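Local coordinates for protein dihydrodipicolinate synthase (Rhodopseudomonas palustris, PDB 3DZ1) that probably acts as a 4-hydroxy-tetrahydrodipicolinate synthase, a pyruvate-dependent TIM-barrel lyase of the DapA family associated with lysine biosynthesis, at residues F20-L34 and L269-R281. Sequence-based numbering, arbitrary orientation.
Sequences FHDDGKIDDVSIDRL and LKKRGLLSSSAQR
The aliphatic part of R281 lies over one face of the F20 ring, CG sitting 3.7 Å from the ring centroid in a CH-pi contact, while A279 O and K25 O lie at the ring's edge: a compact example of one arginine serving both a ring face and a backbone carbonyl. The H21 ring carries D27 CB on one face and meets S276 CB at its edge. Here the loop before helix 28-40 and the first turns of that helix, the first of the TIM barrel, pack against the segment following helix 260-271. Extended from CG to NE, R281 runs across F20 to the type I turn H21-G24, where NE (2.7 Å) and NH2 both grip G24 O side-on, near the guanidinium plane, NE in the carbonyl plane and NH2 tilted from it; E62 takes the same NH2 in a salt bridge. Were R281 an alanine, G24 O would probably lose both donors, E62 this salt-bridge partner, and the F20 face its aliphatic cover. Farther along, L34 CD1 packs on L275 CD2 at 3.7 Å. R33, bent at chi3 (-58°), brings NH1 to L274 O from above the carbonyl plane. D27 caps the helix through S30 N, its OD2 also taking the S30 hydroxyl proton, and S30 OG in turn accepts from S276 N at 3.2 Å.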
loop_
_atom_site.group_PDB
_atom_site.type_symbol
_atom_site.label_atom_id
_atom_site.label_comp_id
_atom_site.label_asym_id
_atom_site.label_seq_id
_atom_site.Cartn_x
_atom_site.Cartn_y
_atom_site.Cartn_z
ATOM N N PHE A 20 21.238 -18.403 -15.585
ATOM C CA PHE A 20 20.796 -19.730 -15.158
ATOM C C PHE A 20 20.595 -20.636 -16.366
ATOM O O PHE A 20 20.348 -20.168 -17.480
ATOM C CB PHE A 20 19.439 -19.676 -14.444
ATOM C CG PHE A 20 19.440 -18.915 -13.155
ATOM C CD1 PHE A 20 20.231 -19.321 -12.087
ATOM C CD2 PHE A 20 18.604 -17.815 -12.993
ATOM C CE1 PHE A 20 20.185 -18.643 -10.872
ATOM C CE2 PHE A 20 18.552 -17.132 -11.785
ATOM C CZ PHE A 20 19.343 -17.549 -10.722
ATOM N N HIS A 21 20.703 -21.937 -16.136
ATOM C CA HIS A 21 20.436 -22.902 -17.186
ATOM C C HIS A 21 18.972 -23.252 -16.918
ATOM O O HIS A 21 18.385 -22.758 -15.956
ATOM C CB HIS A 21 21.335 -24.133 -17.044
ATOM C CG HIS A 21 22.758 -23.886 -17.439
ATOM N ND1 HIS A 21 23.116 -23.456 -18.699
ATOM C CD2 HIS A 21 23.913 -24.015 -16.744
ATOM C CE1 HIS A 21 24.430 -23.333 -18.764
ATOM N NE2 HIS A 21 24.937 -23.667 -17.591
ATOM N N ASP A 22 18.379 -24.095 -17.748
ATOM C CA ASP A 22 16.975 -24.453 -17.578
ATOM C C ASP A 22 16.640 -25.167 -16.264
ATOM O O ASP A 22 15.546 -24.996 -15.719
ATOM C CB ASP A 22 16.538 -25.287 -18.776
ATOM C CG ASP A 22 16.838 -24.592 -20.093
ATOM O OD1 ASP A 22 16.108 -23.641 -20.449
ATOM O OD2 ASP A 22 17.818 -24.987 -20.761
ATOM N N ASP A 23 17.578 -25.954 -15.747
ATOM C CA ASP A 23 17.354 -26.664 -14.492
ATOM C C ASP A 23 17.433 -25.694 -13.310
ATOM O O ASP A 23 17.175 -26.068 -12.162
ATOM C CB ASP A 23 18.391 -27.779 -14.323
ATOM C CG ASP A 23 19.812 -27.289 -14.529
ATOM O OD1 ASP A 23 20.147 -26.210 -14.005
ATOM O OD2 ASP A 23 20.600 -27.983 -15.208
ATOM N N GLY A 24 17.795 -24.445 -13.599
ATOM C CA GLY A 24 17.891 -23.444 -12.553
ATOM C C GLY A 24 19.267 -23.287 -11.934
ATOM O O GLY A 24 19.458 -22.448 -11.051
ATOM N N LYS A 25 20.234 -24.083 -12.382
ATOM C CA LYS A 25 21.581 -23.984 -11.834
ATOM C C LYS A 25 22.304 -22.787 -12.429
ATOM O O LYS A 25 22.110 -22.440 -13.600
ATOM C CB LYS A 25 22.390 -25.256 -12.111
ATOM C CG LYS A 25 22.818 -25.395 -13.546
ATOM C CD LYS A 25 23.399 -26.757 -13.821
ATOM C CE LYS A 25 23.647 -26.906 -15.302
ATOM N NZ LYS A 25 24.163 -28.242 -15.646
ATOM N N ILE A 26 23.138 -22.162 -11.608
ATOM C CA ILE A 26 23.904 -20.997 -12.025
ATOM C C ILE A 26 24.828 -21.336 -13.194
ATOM O O ILE A 26 25.537 -22.347 -13.169
ATOM C CB ILE A 26 24.729 -20.459 -10.843
ATOM C CG1 ILE A 26 23.790 -20.132 -9.675
ATOM C CG2 ILE A 26 25.514 -19.228 -11.266
ATOM C CD1 ILE A 26 24.496 -19.821 -8.380
ATOM N N ASP A 27 24.808 -20.489 -14.220
ATOM C CA ASP A 27 25.627 -20.681 -15.410
ATOM C C ASP A 27 26.867 -19.792 -15.309
ATOM O O ASP A 27 26.841 -18.640 -15.731
ATOM C CB ASP A 27 24.799 -20.318 -16.649
ATOM C CG ASP A 27 25.590 -20.404 -17.944
ATOM O OD1 ASP A 27 26.798 -20.721 -17.904
ATOM O OD2 ASP A 27 24.991 -20.144 -19.010
ATOM N N ASP A 28 27.950 -20.337 -14.754
ATOM C CA ASP A 28 29.197 -19.592 -14.569
ATOM C C ASP A 28 29.899 -19.166 -15.851
ATOM O O ASP A 28 30.553 -18.120 -15.891
ATOM C CB ASP A 28 30.169 -20.398 -13.705
ATOM C CG ASP A 28 29.725 -20.483 -12.260
ATOM O OD1 ASP A 28 29.479 -19.423 -11.651
ATOM O OD2 ASP A 28 29.624 -21.610 -11.732
ATOM N N VAL A 29 29.778 -19.980 -16.892
ATOM C CA VAL A 29 30.394 -19.666 -18.170
ATOM C C VAL A 29 29.813 -18.350 -18.690
ATOM O O VAL A 29 30.538 -17.499 -19.207
ATOM C CB VAL A 29 30.120 -20.783 -19.200
ATOM C CG1 VAL A 29 30.784 -20.452 -20.520
ATOM C CG2 VAL A 29 30.630 -22.114 -18.666
ATOM N N SER A 30 28.499 -18.197 -18.549
ATOM C CA SER A 30 27.811 -16.990 -18.998
ATOM C C SER A 30 28.143 -15.786 -18.124
ATOM O O SER A 30 28.161 -14.652 -18.605
ATOM C CB SER A 30 26.300 -17.221 -19.026
ATOM O OG SER A 30 25.945 -18.027 -20.138
ATOM N N ILE A 31 28.398 -16.020 -16.841
ATOM C CA ILE A 31 28.764 -14.917 -15.960
ATOM C C ILE A 31 30.064 -14.308 -16.484
ATOM O O ILE A 31 30.196 -13.090 -16.567
ATOM C CB ILE A 31 28.957 -15.390 -14.500
ATOM C CG1 ILE A 31 27.595 -15.727 -13.887
ATOM C CG2 ILE A 31 29.655 -14.306 -13.681
ATOM C CD1 ILE A 31 27.665 -16.283 -12.482
ATOM N N ASP A 32 31.014 -15.158 -16.868
ATOM C CA ASP A 32 32.289 -14.669 -17.387
ATOM C C ASP A 32 32.090 -13.984 -18.737
ATOM O O ASP A 32 32.684 -12.944 -19.013
ATOM C CB ASP A 32 33.297 -15.816 -17.554
ATOM C CG ASP A 32 33.556 -16.571 -16.262
ATOM O OD1 ASP A 32 33.586 -15.941 -15.183
ATOM O OD2 ASP A 32 33.751 -17.803 -16.332
ATOM N N ARG A 33 31.256 -14.581 -19.579
ATOM C CA ARG A 33 30.975 -14.041 -20.901
ATOM C C ARG A 33 30.327 -12.657 -20.795
ATOM O O ARG A 33 30.679 -11.734 -21.537
ATOM C CB ARG A 33 30.058 -15.005 -21.652
ATOM C CG ARG A 33 29.820 -14.669 -23.106
ATOM C CD ARG A 33 28.877 -15.696 -23.700
ATOM N NE ARG A 33 29.415 -17.045 -23.582
ATOM C CZ ARG A 33 28.703 -18.110 -23.227
ATOM N NH1 ARG A 33 27.412 -17.995 -22.942
ATOM N NH2 ARG A 33 29.284 -19.300 -23.164
ATOM N N LEU A 34 29.371 -12.521 -19.880
ATOM C CA LEU A 34 28.701 -11.241 -19.667
ATOM C C LEU A 34 29.707 -10.205 -19.185
ATOM O O LEU A 34 29.740 -9.081 -19.680
ATOM C CB LEU A 34 27.594 -11.377 -18.615
ATOM C CG LEU A 34 26.210 -11.824 -19.083
ATOM C CD1 LEU A 34 25.291 -11.994 -17.880
ATOM C CD2 LEU A 34 25.648 -10.785 -20.047
ATOM N N LEU A 269 19.739 -10.999 -24.400
ATOM C CA LEU A 269 21.128 -11.303 -24.070
ATOM C C LEU A 269 21.514 -12.687 -24.589
ATOM O O LEU A 269 22.675 -12.935 -24.913
ATOM C CB LEU A 269 21.348 -11.223 -22.556
ATOM C CG LEU A 269 21.253 -9.811 -21.968
ATOM C CD1 LEU A 269 21.294 -9.874 -20.447
ATOM C CD2 LEU A 269 22.399 -8.962 -22.502
ATOM N N LYS A 270 20.537 -13.586 -24.667
ATOM C CA LYS A 270 20.794 -14.931 -25.175
ATOM C C LYS A 270 20.957 -14.826 -26.689
ATOM O O LYS A 270 21.867 -15.409 -27.276
ATOM C CB LYS A 270 19.621 -15.862 -24.846
ATOM C CG LYS A 270 19.779 -17.275 -25.394
ATOM C CD LYS A 270 18.512 -18.090 -25.181
ATOM C CE LYS A 270 18.590 -19.434 -25.892
ATOM N NZ LYS A 270 17.263 -20.123 -25.896
ATOM N N LYS A 271 20.059 -14.069 -27.311
ATOM C CA LYS A 271 20.084 -13.861 -28.752
ATOM C C LYS A 271 21.394 -13.184 -29.159
ATOM O O LYS A 271 21.881 -13.376 -30.277
ATOM C CB LYS A 271 18.884 -13.002 -29.161
ATOM C CG LYS A 271 18.780 -12.718 -30.642
ATOM C CD LYS A 271 17.538 -11.882 -30.957
ATOM C CE LYS A 271 16.253 -12.677 -30.757
ATOM N NZ LYS A 271 16.160 -13.805 -31.727
ATOM N N ARG A 272 21.964 -12.393 -28.251
ATOM C CA ARG A 272 23.223 -11.715 -28.532
ATOM C C ARG A 272 24.426 -12.623 -28.267
ATOM O O ARG A 272 25.574 -12.214 -28.445
ATOM C CB ARG A 272 23.343 -10.434 -27.700
ATOM C CG ARG A 272 22.309 -9.377 -28.052
ATOM C CD ARG A 272 22.649 -8.031 -27.434
ATOM N NE ARG A 272 23.814 -7.423 -28.071
ATOM C CZ ARG A 272 24.373 -6.279 -27.683
ATOM N NH1 ARG A 272 23.875 -5.610 -26.654
ATOM N NH2 ARG A 272 25.431 -5.805 -28.328
ATOM N N GLY A 273 24.151 -13.852 -27.834
ATOM C CA GLY A 273 25.212 -14.808 -27.572
ATOM C C GLY A 273 25.922 -14.671 -26.237
ATOM O O GLY A 273 26.974 -15.279 -26.038
ATOM N N LEU A 274 25.351 -13.891 -25.319
ATOM C CA LEU A 274 25.959 -13.679 -24.009
ATOM C C LEU A 274 25.481 -14.692 -22.972
ATOM O O LEU A 274 26.226 -15.052 -22.061
ATOM C CB LEU A 274 25.677 -12.250 -23.528
ATOM C CG LEU A 274 26.179 -11.164 -24.488
ATOM C CD1 LEU A 274 25.740 -9.793 -24.008
ATOM C CD2 LEU A 274 27.694 -11.244 -24.598
ATOM N N LEU A 275 24.238 -15.141 -23.102
ATOM C CA LEU A 275 23.696 -16.138 -22.182
ATOM C C LEU A 275 23.448 -17.437 -22.949
ATOM O O LEU A 275 23.036 -17.401 -24.109
ATOM C CB LEU A 275 22.370 -15.662 -21.570
ATOM C CG LEU A 275 22.362 -14.431 -20.662
ATOM C CD1 LEU A 275 20.949 -14.211 -20.114
ATOM C CD2 LEU A 275 23.343 -14.624 -19.524
ATOM N N SER A 276 23.714 -18.574 -22.307
ATOM C CA SER A 276 23.481 -19.881 -22.919
ATOM C C SER A 276 21.985 -20.149 -22.895
ATOM O O SER A 276 21.427 -20.731 -23.826
ATOM C CB SER A 276 24.190 -20.991 -22.132
ATOM O OG SER A 276 25.592 -20.890 -22.248
ATOM N N SER A 277 21.347 -19.723 -21.807
ATOM C CA SER A 277 19.913 -19.890 -21.624
ATOM C C SER A 277 19.295 -18.611 -21.076
ATOM O O SER A 277 19.942 -17.863 -20.342
ATOM C CB SER A 277 19.630 -21.037 -20.652
ATOM O OG SER A 277 18.253 -21.077 -20.312
ATOM N N SER A 278 18.039 -18.371 -21.437
ATOM C CA SER A 278 17.311 -17.188 -20.990
ATOM C C SER A 278 16.492 -17.515 -19.746
ATOM O O SER A 278 15.688 -16.711 -19.289
ATOM C CB SER A 278 16.375 -16.704 -22.098
ATOM O OG SER A 278 15.453 -17.721 -22.455
ATOM N N ALA A 279 16.718 -18.700 -19.195
ATOM C CA ALA A 279 15.991 -19.164 -18.019
ATOM C C ALA A 279 16.106 -18.300 -16.762
ATOM O O ALA A 279 17.134 -17.666 -16.505
ATOM C CB ALA A 279 16.422 -20.594 -17.691
ATOM N N GLN A 280 15.018 -18.283 -15.998
ATOM C CA GLN A 280 14.941 -17.576 -14.724
ATOM C C GLN A 280 14.510 -18.654 -13.741
ATOM O O GLN A 280 14.059 -19.724 -14.151
ATOM C CB GLN A 280 13.852 -16.507 -14.732
ATOM C CG GLN A 280 13.851 -15.568 -15.904
ATOM C CD GLN A 280 12.610 -14.701 -15.921
ATOM O OE1 GLN A 280 12.237 -14.158 -16.957
ATOM N NE2 GLN A 280 11.965 -14.563 -14.767
ATOM N N ARG A 281 14.643 -18.382 -12.450
ATOM C CA ARG A 281 14.207 -19.339 -11.446
ATOM C C ARG A 281 12.781 -18.963 -11.061
ATOM O O ARG A 281 12.366 -17.822 -11.255
ATOM C CB ARG A 281 15.108 -19.275 -10.215
ATOM C CG ARG A 281 16.460 -19.926 -10.396
ATOM C CD ARG A 281 17.153 -20.070 -9.055
ATOM N NE ARG A 281 18.369 -20.865 -9.146
ATOM C CZ ARG A 281 19.133 -21.173 -8.105
ATOM N NH1 ARG A 281 18.803 -20.748 -6.895
ATOM N NH2 ARG A 281 20.225 -21.904 -8.276
HETATM O O HOH W 1 19.585 -17.091 -17.623
HETATM O O HOH W 2 17.871 -22.923 -22.788
HETATM O O HOH W 3 22.459 -18.822 -19.376
HETATM O O HOH W 4 27.222 -21.599 -20.529
#